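PDB 1O70: fasciclin-1 from Drosophila melanogaster, which acts as a neural cell adhesion molecule, represented here by its third and fourth FAS1 domains. Local coordinates for residues P291-T296 / I300-Y305; G163-D168 / Y196-D201. All coordinates share one frame; numbering follows the deposited sequence.

In the fold
Both contacts lie in the fourth FAS1 domain and share its mixed β-sheet, where strands 193-199 and 298-303 run side by side in parallel. Contact 1 joins strand 298-303 to its hairpin partner 284-295, and backbone hydrogen bonds together with a histidine hold the pair. Contact 2 sets helix 161-167 against strand 193-199, and there apolar side chains do all the touching. The two meet directly: Ile303 N lies 2.9 Å from Val198 O, a probable sheet hydrogen bond. The residues that touch are mostly buried in contact 1 and all buried in contact 2, but contact 2 also has polar flanks, bearing a sugar and a sulfate.

Contact 1 of 2, residues P291-T296 / I300-Y305; sequences PDVECT and IHVIDY
His301 turns its imidazole back across the hairpin to take a bond from the backbone of Asp292. Its CB leaves the strand without heading for the partner; a chi1 of -58° sets CG beside the residue's own backbone N, and from there the ring turns its edge to the partner strand. ND1 accepts the amide of Asp292 at 3.0 Å from Asp292 N, with the donor tilted somewhat out of the ring plane. CE1, next round the ring, comes 3.2 Å from Asp292 OD1, which lies in the imidazole plane while its carboxylate stands steeply across it. That same OD1 takes the amide of Met244. NE2 at the far end bonds to Tyr242 O, so the proton probably sits on NE2 and leaves ND1 as acceptor; the ring also meets that of Phe197, the planes about 35° apart. With an alanine in place of this histidine, the Asp292 amide and the Tyr242 carbonyl would probably both lose their mate.

Strands 284-295 and 298-303 form the closing β-hairpin of this FAS1 domain, and the first of them is kinked here. Asp292 has left-handed backbone angles, and Val293 centres an inverse γ-turn closed by a weak Glu294 N to Asp292 O bond. Val293 nevertheless pairs with Ile300 as an antiparallel hydrogen-bonded pair: Val293 N reaches Ile300 O at 2.7 Å and Ile300 N reaches Val293 O at 3.0 Å. Their side chains share one face of the sheet, CB of Val293 4.0 Å from CB of Ile300, and helix 161-167 packs there through Val161 and Lys164. Farther along, Ile300 CD1 reaches Cys295 SG at 4.2 Å.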
ATOM      1  N   PRO A 291       0.249   1.346  -5.715  1.00 26.92           N
ATOM      2  CA  PRO A 291       0.238   2.802  -5.625  1.00 26.69           C
ATOM      3  C   PRO A 291      -0.452   3.273  -4.360  1.00 27.45           C
ATOM      4  O   PRO A 291      -1.279   2.571  -3.776  1.00 28.13           O
ATOM      5  CB  PRO A 291      -0.562   3.202  -6.846  1.00 25.49           C
ATOM      6  CG  PRO A 291      -1.597   2.119  -6.890  1.00 24.50           C
ATOM      7  CD  PRO A 291      -0.737   0.877  -6.704  1.00 24.99           C
ATOM      8  N   ASP A 292      -0.095   4.471  -3.934  1.00 27.75           N
ATOM      9  CA  ASP A 292      -0.742   5.077  -2.793  1.00 28.89           C
ATOM     10  C   ASP A 292      -0.801   4.282  -1.499  1.00 28.28           C
ATOM     11  O   ASP A 292      -1.869   4.151  -0.914  1.00 29.79           O
ATOM     12  CB  ASP A 292      -2.156   5.472  -3.222  1.00 29.03           C
ATOM     13  CG  ASP A 292      -2.161   6.225  -4.552  1.00 31.86           C
ATOM     14  OD1 ASP A 292      -1.352   7.166  -4.690  1.00 32.99           O
ATOM     15  OD2 ASP A 292      -2.951   5.884  -5.458  1.00 33.75           O
ATOM     16  N   VAL A 293       0.327   3.758  -1.039  1.00 26.23           N
ATOM     17  CA  VAL A 293       0.327   3.032   0.222  1.00 26.81           C
ATOM     18  C   VAL A 293       0.481   4.127   1.274  1.00 28.65           C
ATOM     19  O   VAL A 293       1.588   4.447   1.690  1.00 28.58           O
ATOM     20  CB  VAL A 293       1.507   2.029   0.285  1.00 26.87           C
ATOM     21  CG1 VAL A 293       1.560   1.350   1.654  1.00 23.38           C
ATOM     22  CG2 VAL A 293       1.350   0.974  -0.824  1.00 24.90           C
ATOM     23  N   GLU A 294      -0.641   4.712   1.680  1.00 30.78           N
ATOM     24  CA  GLU A 294      -0.631   5.812   2.636  1.00 34.32           C
ATOM     25  C   GLU A 294      -0.008   5.545   3.987  1.00 33.21           C
ATOM     26  O   GLU A 294      -0.097   4.442   4.521  1.00 32.42           O
ATOM     27  CB  GLU A 294      -2.045   6.324   2.858  1.00 37.62           C
ATOM     28  CG  GLU A 294      -2.515   7.300   1.820  1.00 43.49           C
ATOM     29  CD  GLU A 294      -3.975   7.622   2.013  1.00 47.72           C
ATOM     30  OE1 GLU A 294      -4.389   7.830   3.185  1.00 48.35           O
ATOM     31  OE2 GLU A 294      -4.698   7.679   0.994  1.00 49.09           O
ATOM     32  N   CYS A 295       0.612   6.582   4.541  1.00 31.67           N
ATOM     33  CA  CYS A 295       1.242   6.509   5.854  1.00 31.66           C
ATOM     34  C   CYS A 295       0.856   7.736   6.668  1.00 31.15           C
ATOM     35  O   CYS A 295       0.159   8.619   6.170  1.00 30.74           O
ATOM     36  CB  CYS A 295       2.757   6.441   5.718  1.00 30.60           C
ATOM     37  SG  CYS A 295       3.350   4.946   4.892  1.00 32.18           S
ATOM     38  N   THR A 296       1.316   7.801   7.911  1.00 30.92           N
ATOM     39  CA  THR A 296       0.970   8.920   8.775  1.00 31.39           C
ATOM     40  C   THR A 296       1.761  10.183   8.452  1.00 33.67           C
ATOM     41  O   THR A 296       1.285  11.297   8.681  1.00 33.91           O
ATOM     42  CB  THR A 296       1.171   8.551  10.257  1.00 31.32           C
ATOM     43  OG1 THR A 296       2.525   8.126  10.472  1.00 32.02           O
ATOM     44  CG2 THR A 296       0.226   7.410  10.650  1.00 28.24           C
ATOM     45  N   ILE A 300       3.722   5.931   0.256  1.00 26.01           N
ATOM     46  CA  ILE A 300       4.698   5.062  -0.384  1.00 22.21           C
ATOM     47  C   ILE A 300       4.127   4.475  -1.672  1.00 23.38           C
ATOM     48  O   ILE A 300       2.971   4.066  -1.703  1.00 23.30           O
ATOM     49  CB  ILE A 300       5.058   3.890   0.526  1.00 20.62           C
ATOM     50  CG1 ILE A 300       6.009   4.358   1.631  1.00 18.95           C
ATOM     51  CG2 ILE A 300       5.650   2.744  -0.303  1.00 16.60           C
ATOM     52  CD1 ILE A 300       6.392   3.238   2.596  1.00 14.93           C
ATOM     53  N   HIS A 301       4.926   4.425  -2.733  1.00 22.97           N
ATOM     54  CA  HIS A 301       4.461   3.830  -3.992  1.00 23.23           C
ATOM     55  C   HIS A 301       5.403   2.670  -4.320  1.00 24.24           C
ATOM     56  O   HIS A 301       6.583   2.880  -4.631  1.00 25.13           O
ATOM     57  CB  HIS A 301       4.506   4.846  -5.128  1.00 23.68           C
ATOM     58  CG  HIS A 301       3.700   6.082  -4.871  1.00 25.73           C
ATOM     59  ND1 HIS A 301       2.321   6.082  -4.858  1.00 25.44           N
ATOM     60  CD2 HIS A 301       4.080   7.358  -4.621  1.00 24.74           C
ATOM     61  CE1 HIS A 301       1.885   7.304  -4.613  1.00 25.66           C
ATOM     62  NE2 HIS A 301       2.932   8.098  -4.466  1.00 27.96           N
ATOM     63  N   VAL A 302       4.900   1.445  -4.256  1.00 23.14           N
ATOM     64  CA  VAL A 302       5.758   0.302  -4.535  1.00 21.85           C
ATOM     65  C   VAL A 302       5.960   0.129  -6.030  1.00 23.38           C
ATOM     66  O   VAL A 302       5.007  -0.068  -6.785  1.00 24.71           O
ATOM     67  CB  VAL A 302       5.186  -0.994  -3.946  1.00 20.43           C
ATOM     68  CG1 VAL A 302       6.128  -2.139  -4.250  1.00 19.70           C
ATOM     69  CG2 VAL A 302       5.006  -0.844  -2.443  1.00 17.40           C
ATOM     70  N   ILE A 303       7.210   0.204  -6.461  1.00 22.82           N
ATOM     71  CA  ILE A 303       7.497   0.070  -7.876  1.00 23.04           C
ATOM     72  C   ILE A 303       8.118  -1.268  -8.260  1.00 24.30           C
ATOM     73  O   ILE A 303       8.620  -1.996  -7.403  1.00 25.56           O
ATOM     74  CB  ILE A 303       8.345   1.252  -8.350  1.00 22.61           C
ATOM     75  CG1 ILE A 303       9.708   1.263  -7.669  1.00 20.71           C
ATOM     76  CG2 ILE A 303       7.598   2.551  -8.013  1.00 21.09           C
ATOM     77  CD1 ILE A 303      10.582   2.426  -8.108  1.00 19.20           C
ATOM     78  N   ASP A 304       8.053  -1.600  -9.548  1.00 26.45           N
ATOM     79  CA  ASP A 304       8.556  -2.876 -10.070  1.00 29.07           C
ATOM     80  C   ASP A 304      10.064  -2.976 -10.198  1.00 30.96           C
ATOM     81  O   ASP A 304      10.625  -4.071 -10.156  1.00 29.86           O
ATOM     82  CB  ASP A 304       7.954  -3.156 -11.447  1.00 30.27           C
ATOM     83  CG  ASP A 304       6.609  -3.851 -11.376  1.00 36.01           C
ATOM     84  OD1 ASP A 304       5.849  -3.737 -12.364  1.00 40.84           O
ATOM     85  OD2 ASP A 304       6.315  -4.541 -10.367  1.00 38.34           O
ATOM     86  N   TYR A 305      10.712  -1.833 -10.371  1.00 33.03           N
ATOM     87  CA  TYR A 305      12.154  -1.802 -10.554  1.00 34.14           C
ATOM     88  C   TYR A 305      12.661  -0.473 -10.013  1.00 32.52           C
ATOM     89  O   TYR A 305      11.997   0.556 -10.142  1.00 32.96           O
ATOM     90  CB  TYR A 305      12.475  -1.924 -12.049  1.00 37.33           C
ATOM     91  CG  TYR A 305      13.914  -2.265 -12.376  1.00 41.84           C
ATOM     92  CD1 TYR A 305      14.397  -3.566 -12.211  1.00 42.23           C
ATOM     93  CD2 TYR A 305      14.805  -1.280 -12.834  1.00 43.15           C
ATOM     94  CE1 TYR A 305      15.729  -3.881 -12.494  1.00 43.67           C
ATOM     95  CE2 TYR A 305      16.144  -1.589 -13.118  1.00 42.97           C
ATOM     96  CZ  TYR A 305      16.596  -2.890 -12.943  1.00 43.18           C
ATOM     97  OH  TYR A 305      17.917  -3.206 -13.188  1.00 41.28           O
TER

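Contact 2 of 2, residues G163-D168 / Y196-D201; sequences GKLESD and YFVPRD. With NAG (2-acetamido-2-deoxy-beta-D-glucopyranose), chain B; SO4 (sulfate ion), chain C.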
ATOM      1  N   GLY A 163       7.699   2.964   9.698  1.00 30.62           N
ATOM      2  CA  GLY A 163       6.973   1.902  10.366  1.00 29.06           C
ATOM      3  C   GLY A 163       6.503   0.866   9.376  1.00 30.41           C
ATOM      4  O   GLY A 163       6.515  -0.337   9.656  1.00 30.75           O
ATOM      5  N   LYS A 164       6.098   1.350   8.206  1.00 29.24           N
ATOM      6  CA  LYS A 164       5.610   0.509   7.127  1.00 27.90           C
ATOM      7  C   LYS A 164       6.755  -0.306   6.550  1.00 29.09           C
ATOM      8  O   LYS A 164       6.640  -1.521   6.382  1.00 29.07           O
ATOM      9  CB  LYS A 164       5.010   1.381   6.027  1.00 27.49           C
ATOM     10  CG  LYS A 164       3.669   0.909   5.500  1.00 29.39           C
ATOM     11  CD  LYS A 164       3.716  -0.501   4.967  1.00 29.93           C
ATOM     12  CE  LYS A 164       2.323  -1.018   4.657  1.00 32.27           C
ATOM     13  NZ  LYS A 164       1.499  -1.144   5.878  1.00 30.94           N
ATOM     14  N   LEU A 165       7.858   0.370   6.246  1.00 30.25           N
ATOM     15  CA  LEU A 165       9.033  -0.293   5.680  1.00 30.98           C
ATOM     16  C   LEU A 165       9.550  -1.463   6.494  1.00 30.48           C
ATOM     17  O   LEU A 165      10.059  -2.427   5.930  1.00 31.46           O
ATOM     18  CB  LEU A 165      10.180   0.695   5.491  1.00 31.37           C
ATOM     19  CG  LEU A 165      10.156   1.675   4.318  1.00 31.68           C
ATOM     20  CD1 LEU A 165      11.281   2.670   4.535  1.00 33.57           C
ATOM     21  CD2 LEU A 165      10.318   0.932   2.990  1.00 29.51           C
ATOM     22  N   GLU A 166       9.445  -1.394   7.812  1.00 31.22           N
ATOM     23  CA  GLU A 166       9.943  -2.506   8.611  1.00 32.50           C
ATOM     24  C   GLU A 166       8.909  -3.599   8.803  1.00 29.72           C
ATOM     25  O   GLU A 166       9.268  -4.738   9.072  1.00 28.70           O
ATOM     26  CB  GLU A 166      10.459  -2.005   9.958  1.00 35.99           C
ATOM     27  CG  GLU A 166       9.620  -0.921  10.557  1.00 43.51           C
ATOM     28  CD  GLU A 166      10.230  -0.367  11.833  1.00 48.00           C
ATOM     29  OE1 GLU A 166      11.464  -0.146  11.860  1.00 50.11           O
ATOM     30  OE2 GLU A 166       9.470  -0.137  12.802  1.00 49.52           O
ATOM     31  N   SER A 167       7.634  -3.262   8.628  1.00 28.74           N
ATOM     32  CA  SER A 167       6.576  -4.247   8.794  1.00 30.03           C
ATOM     33  C   SER A 167       6.040  -4.914   7.513  1.00 30.57           C
ATOM     34  O   SER A 167       5.273  -5.873   7.598  1.00 33.72           O
ATOM     35  CB  SER A 167       5.413  -3.637   9.593  1.00 28.10           C
ATOM     36  OG  SER A 167       4.856  -2.518   8.951  1.00 31.19           O
ATOM     37  N   ASP A 168       6.444  -4.426   6.341  1.00 29.43           N
ATOM     38  CA  ASP A 168       5.981  -4.974   5.059  1.00 29.20           C
ATOM     39  C   ASP A 168       7.045  -5.873   4.416  1.00 30.79           C
ATOM     40  O   ASP A 168       8.064  -5.387   3.911  1.00 31.57           O
ATOM     41  CB  ASP A 168       5.642  -3.830   4.097  1.00 28.21           C
ATOM     42  CG  ASP A 168       4.789  -4.279   2.912  1.00 29.21           C
ATOM     43  OD1 ASP A 168       5.026  -5.381   2.362  1.00 29.30           O
ATOM     44  OD2 ASP A 168       3.886  -3.514   2.510  1.00 28.21           O
ATOM     45  N   TYR A 196       7.824   8.173  -0.839  1.00 28.03           N
ATOM     46  CA  TYR A 196       8.880   7.205  -1.112  1.00 27.43           C
ATOM     47  C   TYR A 196       8.498   6.186  -2.187  1.00 27.12           C
ATOM     48  O   TYR A 196       7.541   5.422  -2.025  1.00 27.70           O
ATOM     49  CB  TYR A 196       9.241   6.482   0.197  1.00 24.46           C
ATOM     50  CG  TYR A 196      10.614   5.826   0.249  1.00 24.33           C
ATOM     51  CD1 TYR A 196      10.983   5.048   1.349  1.00 23.98           C
ATOM     52  CD2 TYR A 196      11.533   5.960  -0.795  1.00 24.60           C
ATOM     53  CE1 TYR A 196      12.220   4.411   1.414  1.00 23.73           C
ATOM     54  CE2 TYR A 196      12.781   5.332  -0.742  1.00 24.84           C
ATOM     55  CZ  TYR A 196      13.119   4.552   0.364  1.00 26.17           C
ATOM     56  OH  TYR A 196      14.332   3.893   0.400  1.00 26.22           O
ATOM     57  N   PHE A 197       9.242   6.199  -3.291  1.00 26.57           N
ATOM     58  CA  PHE A 197       9.014   5.254  -4.372  1.00 27.01           C
ATOM     59  C   PHE A 197       9.881   4.068  -4.007  1.00 27.06           C
ATOM     60  O   PHE A 197      11.089   4.069  -4.245  1.00 28.06           O
ATOM     61  CB  PHE A 197       9.435   5.832  -5.725  1.00 27.35           C
ATOM     62  CG  PHE A 197       8.636   7.020  -6.142  1.00 26.53           C
ATOM     63  CD1 PHE A 197       8.956   8.280  -5.654  1.00 27.33           C
ATOM     64  CD2 PHE A 197       7.511   6.873  -6.952  1.00 28.06           C
ATOM     65  CE1 PHE A 197       8.172   9.385  -5.955  1.00 27.89           C
ATOM     66  CE2 PHE A 197       6.710   7.971  -7.265  1.00 27.76           C
ATOM     67  CZ  PHE A 197       7.040   9.233  -6.762  1.00 28.64           C
ATOM     68  N   VAL A 198       9.243   3.064  -3.414  1.00 25.50           N
ATOM     69  CA  VAL A 198       9.926   1.870  -2.940  1.00 24.90           C
ATOM     70  C   VAL A 198       9.962   0.660  -3.862  1.00 25.52           C
ATOM     71  O   VAL A 198       8.932   0.066  -4.161  1.00 25.63           O
ATOM     72  CB  VAL A 198       9.311   1.380  -1.624  1.00 23.10           C
ATOM     73  CG1 VAL A 198      10.033   0.148  -1.159  1.00 19.19           C
ATOM     74  CG2 VAL A 198       9.372   2.476  -0.577  1.00 20.31           C
ATOM     75  N   PRO A 199      11.159   0.274  -4.328  1.00 24.75           N
ATOM     76  CA  PRO A 199      11.224  -0.901  -5.202  1.00 25.27           C
ATOM     77  C   PRO A 199      10.883  -2.140  -4.348  1.00 26.11           C
ATOM     78  O   PRO A 199      11.355  -2.267  -3.219  1.00 24.94           O
ATOM     79  CB  PRO A 199      12.679  -0.905  -5.667  1.00 22.23           C
ATOM     80  CG  PRO A 199      13.058   0.566  -5.630  1.00 24.65           C
ATOM     81  CD  PRO A 199      12.440   1.006  -4.327  1.00 25.08           C
ATOM     82  N   ARG A 200      10.055  -3.039  -4.872  1.00 26.24           N
ATOM     83  CA  ARG A 200       9.681  -4.243  -4.139  1.00 26.70           C
ATOM     84  C   ARG A 200      10.851  -5.221  -4.186  1.00 27.39           C
ATOM     85  O   ARG A 200      11.778  -5.039  -4.971  1.00 26.16           O
ATOM     86  CB  ARG A 200       8.459  -4.893  -4.778  1.00 26.81           C
ATOM     87  CG  ARG A 200       8.704  -5.296  -6.212  1.00 29.18           C
ATOM     88  CD  ARG A 200       7.433  -5.720  -6.907  1.00 28.53           C
ATOM     89  NE  ARG A 200       6.845  -6.896  -6.285  1.00 29.94           N
ATOM     90  CZ  ARG A 200       5.895  -7.638  -6.847  1.00 31.45           C
ATOM     91  NH1 ARG A 200       5.426  -7.320  -8.051  1.00 32.88           N
ATOM     92  NH2 ARG A 200       5.416  -8.698  -6.210  1.00 29.75           N
ATOM     93  N   ASP A 201      10.814  -6.260  -3.353  1.00 26.99           N
ATOM     94  CA  ASP A 201      11.888  -7.245  -3.340  1.00 26.73           C
ATOM     95  C   ASP A 201      12.163  -7.804  -4.745  1.00 27.17           C
ATOM     96  O   ASP A 201      13.321  -7.834  -5.188  1.00 27.02           O
ATOM     97  CB  ASP A 201      11.552  -8.379  -2.367  1.00 27.20           C
ATOM     98  CG  ASP A 201      11.938  -8.051  -0.916  1.00 30.76           C
ATOM     99  OD1 ASP A 201      12.233  -6.863  -0.601  1.00 29.82           O
ATOM    100  OD2 ASP A 201      11.938  -8.987  -0.082  1.00 28.41           O
TER
HETATM  101  C1  NAG B   1       1.251  -7.996   7.378  1.00 30.49           C
HETATM  102  C2  NAG B   1       1.712  -8.845   6.196  1.00 29.80           C
HETATM  103  C3  NAG B   1       2.230 -10.185   6.726  1.00 31.99           C
HETATM  104  C4  NAG B   1       3.329  -9.970   7.784  1.00 33.32           C
HETATM  105  C5  NAG B   1       2.812  -9.001   8.867  1.00 33.84           C
HETATM  106  C6  NAG B   1       3.840  -8.623   9.910  1.00 32.77           C
HETATM  107  C7  NAG B   1       0.648  -8.631   4.045  1.00 31.49           C
HETATM  108  C8  NAG B   1      -0.538  -8.961   3.150  1.00 28.91           C
HETATM  109  N2  NAG B   1       0.604  -9.078   5.296  1.00 31.86           N
HETATM  110  O3  NAG B   1       2.698 -10.989   5.656  1.00 28.73           O
HETATM  111  O4  NAG B   1       3.649 -11.233   8.400  1.00 38.19           O
HETATM  112  O5  NAG B   1       2.346  -7.775   8.269  1.00 31.45           O
HETATM  113  O6  NAG B   1       5.034  -8.158   9.296  1.00 37.64           O
HETATM  114  O7  NAG B   1       1.588  -7.975   3.608  1.00 30.72           O
HETATM  115  S   SO4 C1626       7.912  -9.507  -3.733  1.00 39.08           S
HETATM  116  O1  SO4 C1626       7.609  -9.320  -2.318  1.00 43.20           O
HETATM  117  O2  SO4 C1626       8.436  -8.244  -4.279  1.00 38.96           O
HETATM  118  O3  SO4 C1626       8.922 -10.560  -3.915  1.00 39.30           O
HETATM  119  O4  SO4 C1626       6.671  -9.880  -4.440  1.00 44.77           O
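Leu165 drops from helix 161-167 onto strand 193-199 with its two methyls divided between two residues. CD1 comes in at the edge of the Tyr196 ring, in the ring plane, 3.7 Å from Tyr196 CE1, and the two side chains cross at about a right angle. CD2 goes to Val198, meeting Val198 CG2 at 4.0 Å. The strand residues also meet each other: the same Val198 CG2 lies over one face of the Tyr196 ring, offset toward its rim, so the ring has a valine methyl on a face and a leucine methyl at an edge. Tyr196 sets its CG opposite its own backbone N (chi1 -159°), which helps to bring a ring face under Val198 CG2, from the neighbour two residues on. Tyr175 and Thr174 of helix 172-177 add to the packing, Tyr175 against Leu165 and Thr174 against the two strand residues. This is helix-on-sheet packing inside the FAS1 fold.

Polar groups sit at the ends of both segments. On the helix, Ser167 OG bonds back to Gly163 O at 2.8 Å, one turn earlier, while Ser167 O receives NAG O6 at 2.9 Å. That sugar belongs to the glycan on Asn132 of the preceding FAS1 domain, and it also bonds Thr125. Past the strand, Arg200 holds a sulfate, probably from the crystallisation liquor, through NE, 2.9 Å from sulfate O2, and through NH2, with sulfate O4 near the guanidinium plane. Arg200 is the N-cap residue of helix 201-210, and the amide of Lys202 bonds the sulfate too. Helix and strand thus depend on shape and burial where they touch, and the charged and sugar-bearing groups add no direct bond between them.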